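Local coordinates for acetylated cis-Golgi protein, involved in ER-to-Golgi transport (Saccharomyces cerevisiae, PDB 6G8Y) that probably helps organise the Golgi and early secretory traffic as the yeast GRASP-family homologue, through a PDZ domain of the kind that binds golgins, at residues S30-P42 with L72-R85. Numbering follows the deposited sequence.
Sequences SFFDYIVGFNDDP and LKVNIWSAKGGTFR
Asn75 O accepts two backbone bonds, from Val36 N at 2.8 Å and from Gly37 N at 3.2 Å. Val36 and Gly37 thus both lie opposite the single residue Asn75, and the register slips by one, which defines a classic beta bulge in strand 33-38.

The Asn75 side chain and Lys73 share the carboxylate of Asp40. Lys73 NZ meets Asp40 OD2 at 2.7 Å on its syn lone pair, a salt bridge, while Asn75 ND2 donates to Asp40 OD1 on the anti side, with amide and carboxylate planes 29° apart. The Asn75 amide also works through its other end: Asp40 N lies in the carbonyl plane of Asn75 OD1, on a lone pair, at 3.0 Å. Asn75 CG stands beside its own backbone N (chi1 -51°), which sends the amide over Gly37 to the type I' turn Phe38-Asp41; ND2 has a further acceptor in Asp86.

On the face bearing Ile35, Ile76 and Phe38, Ile35 CD1 presses on Val74 CG1 at a tight 3.3 Å, and Phe38 CD1 meets Leu72 CD2; helix 57-66 packs against Phe38 and Leu72. Farther along, Arg85 NH2 forms a salt bridge with Asp33 OD2 at 2.8 Å, from above the carboxylate plane, the carboxylate and guanidinium planes being 67° apart. Glu87 holds Arg85 NE, probably helping to fix the guanidinium, and Ile76 CG2 lies 3.6 Å above the guanidinium plane of Arg85, offset toward its rim.

Antiparallel pairing of 33-38 with 72-78, where 33-38 also pairs with 41-47 through the type I' turn and helix 57-66 lies against one face, is consistent with the curled beta-sheet core of a GRASP-type PDZ domain.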
# COMPACT_ATOMS: atom_id res chain seq x y z
N SER A 30 -1.06 13.39 11.92
CA SER A 30 -1.01 12.48 13.11
C SER A 30 -1.42 11.02 12.84
O SER A 30 -1.39 10.21 13.78
CB SER A 30 -1.85 13.04 14.26
OG SER A 30 -1.58 14.42 14.47
N PHE A 31 -1.80 10.67 11.61
CA PHE A 31 -2.07 9.27 11.22
C PHE A 31 -1.22 8.96 9.99
O PHE A 31 -1.21 9.75 9.05
CB PHE A 31 -3.54 9.05 10.87
CG PHE A 31 -4.47 9.08 12.06
CD1 PHE A 31 -4.26 8.23 13.15
CD2 PHE A 31 -5.57 9.95 12.09
CE1 PHE A 31 -5.12 8.26 14.25
CE2 PHE A 31 -6.43 9.98 13.18
CZ PHE A 31 -6.21 9.13 14.26
N PHE A 32 -0.54 7.82 10.00
CA PHE A 32 0.38 7.45 8.91
C PHE A 32 0.05 6.06 8.39
O PHE A 32 0.55 5.06 8.88
CB PHE A 32 1.81 7.57 9.41
CG PHE A 32 2.11 8.92 9.98
CD1 PHE A 32 2.24 10.01 9.13
CD2 PHE A 32 2.16 9.12 11.36
CE1 PHE A 32 2.47 11.28 9.65
CE2 PHE A 32 2.40 10.38 11.88
CZ PHE A 32 2.55 11.46 11.02
N ASP A 33 -0.84 6.04 7.41
CA ASP A 33 -1.49 4.82 6.94
C ASP A 33 -0.78 4.38 5.66
O ASP A 33 -1.02 4.94 4.59
CB ASP A 33 -2.97 5.08 6.68
CG ASP A 33 -3.80 5.24 7.95
OD1 ASP A 33 -3.42 4.70 9.00
OD2 ASP A 33 -4.87 5.89 7.88
N TYR A 34 0.08 3.38 5.77
CA TYR A 34 0.79 2.85 4.61
C TYR A 34 -0.08 1.81 3.92
O TYR A 34 -0.74 1.00 4.58
CB TYR A 34 2.08 2.16 5.04
CG TYR A 34 3.19 3.10 5.35
CD1 TYR A 34 3.94 3.65 4.31
CD2 TYR A 34 3.53 3.40 6.65
CE1 TYR A 34 4.99 4.50 4.55
CE2 TYR A 34 4.59 4.27 6.92
CZ TYR A 34 5.32 4.80 5.86
OH TYR A 34 6.38 5.64 6.08
N ILE A 35 -0.08 1.83 2.59
CA ILE A 35 -0.64 0.72 1.83
C ILE A 35 0.36 -0.41 1.83
O ILE A 35 1.46 -0.28 1.32
CB ILE A 35 -0.93 1.09 0.36
CG1 ILE A 35 -1.81 2.32 0.25
CG2 ILE A 35 -1.55 -0.09 -0.36
CD1 ILE A 35 -2.98 2.28 1.17
N VAL A 36 -0.06 -1.54 2.40
CA VAL A 36 0.78 -2.74 2.44
C VAL A 36 0.32 -3.84 1.50
O VAL A 36 1.06 -4.78 1.21
CB VAL A 36 0.96 -3.23 3.90
CG1 VAL A 36 1.72 -2.18 4.69
CG2 VAL A 36 -0.35 -3.58 4.57
N GLY A 37 -0.91 -3.75 1.00
CA GLY A 37 -1.40 -4.73 0.07
C GLY A 37 -2.56 -4.21 -0.75
O GLY A 37 -3.21 -3.23 -0.39
N PHE A 38 -2.82 -4.94 -1.83
CA PHE A 38 -4.01 -4.77 -2.63
C PHE A 38 -4.65 -6.13 -2.74
O PHE A 38 -3.95 -7.09 -3.08
CB PHE A 38 -3.69 -4.26 -4.04
CG PHE A 38 -3.09 -2.86 -4.07
CD1 PHE A 38 -3.83 -1.79 -3.61
CD2 PHE A 38 -1.83 -2.60 -4.63
CE1 PHE A 38 -3.31 -0.52 -3.64
CE2 PHE A 38 -1.33 -1.31 -4.68
CZ PHE A 38 -2.07 -0.28 -4.18
N ASN A 39 -5.95 -6.24 -2.43
CA ASN A 39 -6.65 -7.52 -2.60
C ASN A 39 -5.95 -8.67 -1.85
O ASN A 39 -5.87 -9.78 -2.37
CB ASN A 39 -6.78 -7.80 -4.12
CG ASN A 39 -7.76 -8.91 -4.44
OD1 ASN A 39 -8.76 -9.08 -3.76
ND2 ASN A 39 -7.48 -9.66 -5.51
N ASP A 40 -5.42 -8.38 -0.66
CA ASP A 40 -4.76 -9.31 0.26
C ASP A 40 -3.42 -9.91 -0.20
O ASP A 40 -2.94 -10.87 0.39
CB ASP A 40 -5.73 -10.43 0.71
CG ASP A 40 -6.95 -9.87 1.41
OD1 ASP A 40 -6.79 -8.95 2.24
OD2 ASP A 40 -8.06 -10.36 1.15
N ASP A 41 -2.80 -9.31 -1.21
CA ASP A 41 -1.43 -9.63 -1.61
C ASP A 41 -0.55 -8.39 -1.36
O ASP A 41 -1.02 -7.25 -1.55
CB ASP A 41 -1.35 -9.97 -3.09
CG ASP A 41 -2.27 -11.10 -3.50
OD1 ASP A 41 -2.30 -12.12 -2.80
OD2 ASP A 41 -2.97 -10.95 -4.53
N PRO A 42 0.73 -8.58 -1.00
CA PRO A 42 1.56 -7.41 -0.79
C PRO A 42 1.68 -6.53 -2.04
O PRO A 42 1.56 -7.01 -3.18
CB PRO A 42 2.95 -8.01 -0.47
CG PRO A 42 2.59 -9.33 0.14
CD PRO A 42 1.46 -9.82 -0.70
N LEU A 72 -11.97 -2.04 -5.12
CA LEU A 72 -10.68 -2.65 -4.76
C LEU A 72 -10.51 -2.55 -3.24
O LEU A 72 -10.68 -1.45 -2.66
CB LEU A 72 -9.54 -1.90 -5.45
CG LEU A 72 -8.11 -2.32 -5.08
CD1 LEU A 72 -7.82 -3.71 -5.58
CD2 LEU A 72 -7.08 -1.34 -5.62
N LYS A 73 -10.12 -3.67 -2.64
CA LYS A 73 -9.73 -3.75 -1.24
C LYS A 73 -8.28 -3.36 -1.11
O LYS A 73 -7.40 -3.93 -1.75
CB LYS A 73 -9.95 -5.16 -0.73
CG LYS A 73 -9.79 -5.37 0.75
CD LYS A 73 -10.43 -6.72 1.07
CE LYS A 73 -9.78 -7.43 2.19
NZ LYS A 73 -10.13 -8.87 2.10
N VAL A 74 -8.03 -2.38 -0.25
CA VAL A 74 -6.71 -1.82 0.01
C VAL A 74 -6.35 -2.20 1.44
O VAL A 74 -7.08 -1.85 2.38
CB VAL A 74 -6.75 -0.29 -0.15
CG1 VAL A 74 -5.39 0.35 0.10
CG2 VAL A 74 -7.26 0.04 -1.56
N ASN A 75 -5.24 -2.90 1.60
CA ASN A 75 -4.75 -3.33 2.91
C ASN A 75 -3.84 -2.28 3.49
O ASN A 75 -2.82 -1.93 2.87
CB ASN A 75 -4.02 -4.67 2.82
CG ASN A 75 -4.82 -5.73 2.09
OD1 ASN A 75 -4.46 -6.13 1.01
ND2 ASN A 75 -5.94 -6.18 2.69
N ILE A 76 -4.18 -1.81 4.70
CA ILE A 76 -3.46 -0.72 5.33
C ILE A 76 -2.79 -1.17 6.60
O ILE A 76 -3.33 -2.01 7.32
CB ILE A 76 -4.43 0.44 5.59
CG1 ILE A 76 -4.77 1.08 4.22
CG2 ILE A 76 -3.85 1.48 6.55
CD1 ILE A 76 -5.84 2.11 4.30
N TRP A 77 -1.62 -0.62 6.85
CA TRP A 77 -0.90 -0.71 8.13
C TRP A 77 -0.82 0.70 8.68
O TRP A 77 -0.24 1.58 8.04
CB TRP A 77 0.52 -1.23 7.89
CG TRP A 77 1.47 -1.16 9.08
CD1 TRP A 77 2.53 -0.31 9.24
CD2 TRP A 77 1.44 -1.98 10.26
NE1 TRP A 77 3.17 -0.56 10.43
CE2 TRP A 77 2.52 -1.57 11.08
CE3 TRP A 77 0.61 -3.03 10.69
CZ2 TRP A 77 2.79 -2.17 12.32
CZ3 TRP A 77 0.88 -3.62 11.94
CH2 TRP A 77 1.96 -3.18 12.73
N SER A 78 -1.39 0.93 9.86
CA SER A 78 -1.26 2.24 10.51
C SER A 78 0.04 2.25 11.31
O SER A 78 0.18 1.44 12.24
CB SER A 78 -2.45 2.49 11.43
OG SER A 78 -2.33 3.75 12.06
N ALA A 79 0.96 3.16 10.96
CA ALA A 79 2.31 3.17 11.53
C ALA A 79 2.34 3.37 13.03
O ALA A 79 3.07 2.65 13.74
CB ALA A 79 3.17 4.22 10.85
N LYS A 80 1.53 4.31 13.52
CA LYS A 80 1.51 4.66 14.94
C LYS A 80 0.68 3.69 15.76
O LYS A 80 1.12 3.24 16.82
CB LYS A 80 0.98 6.09 15.14
CG LYS A 80 1.97 7.15 14.69
CD LYS A 80 3.02 7.42 15.77
CE LYS A 80 4.40 7.64 15.16
NZ LYS A 80 5.37 8.18 16.15
N GLY A 81 -0.52 3.37 15.29
CA GLY A 81 -1.38 2.40 15.97
C GLY A 81 -0.88 0.97 15.93
O GLY A 81 -1.23 0.16 16.79
N GLY A 82 -0.08 0.63 14.92
CA GLY A 82 0.42 -0.71 14.72
C GLY A 82 -0.66 -1.73 14.39
O GLY A 82 -0.54 -2.90 14.78
N THR A 83 -1.70 -1.30 13.68
CA THR A 83 -2.84 -2.16 13.38
C THR A 83 -3.09 -2.19 11.88
O THR A 83 -2.82 -1.21 11.17
CB THR A 83 -4.14 -1.67 14.06
OG1 THR A 83 -4.35 -0.29 13.73
CG2 THR A 83 -4.06 -1.81 15.58
N PHE A 84 -3.59 -3.33 11.43
CA PHE A 84 -4.05 -3.51 10.04
C PHE A 84 -5.54 -3.22 9.92
O PHE A 84 -6.31 -3.57 10.80
CB PHE A 84 -3.84 -4.94 9.57
CG PHE A 84 -2.40 -5.37 9.52
CD1 PHE A 84 -1.78 -5.95 10.63
CD2 PHE A 84 -1.66 -5.20 8.35
CE1 PHE A 84 -0.46 -6.37 10.56
CE2 PHE A 84 -0.34 -5.63 8.28
CZ PHE A 84 0.27 -6.20 9.39
N ARG A 85 -5.95 -2.62 8.80
CA ARG A 85 -7.37 -2.57 8.45
C ARG A 85 -7.50 -2.59 6.94
O ARG A 85 -6.51 -2.41 6.22
CB ARG A 85 -8.07 -1.32 8.98
CG ARG A 85 -7.61 -0.00 8.36
CD ARG A 85 -8.41 1.17 8.91
NE ARG A 85 -8.20 2.37 8.09
CZ ARG A 85 -7.15 3.19 8.15
NH1 ARG A 85 -6.16 2.99 9.03
NH2 ARG A 85 -7.09 4.21 7.31
O HOH W 1 -0.73 5.91 12.49
O HOH W 2 -10.01 -6.34 -4.02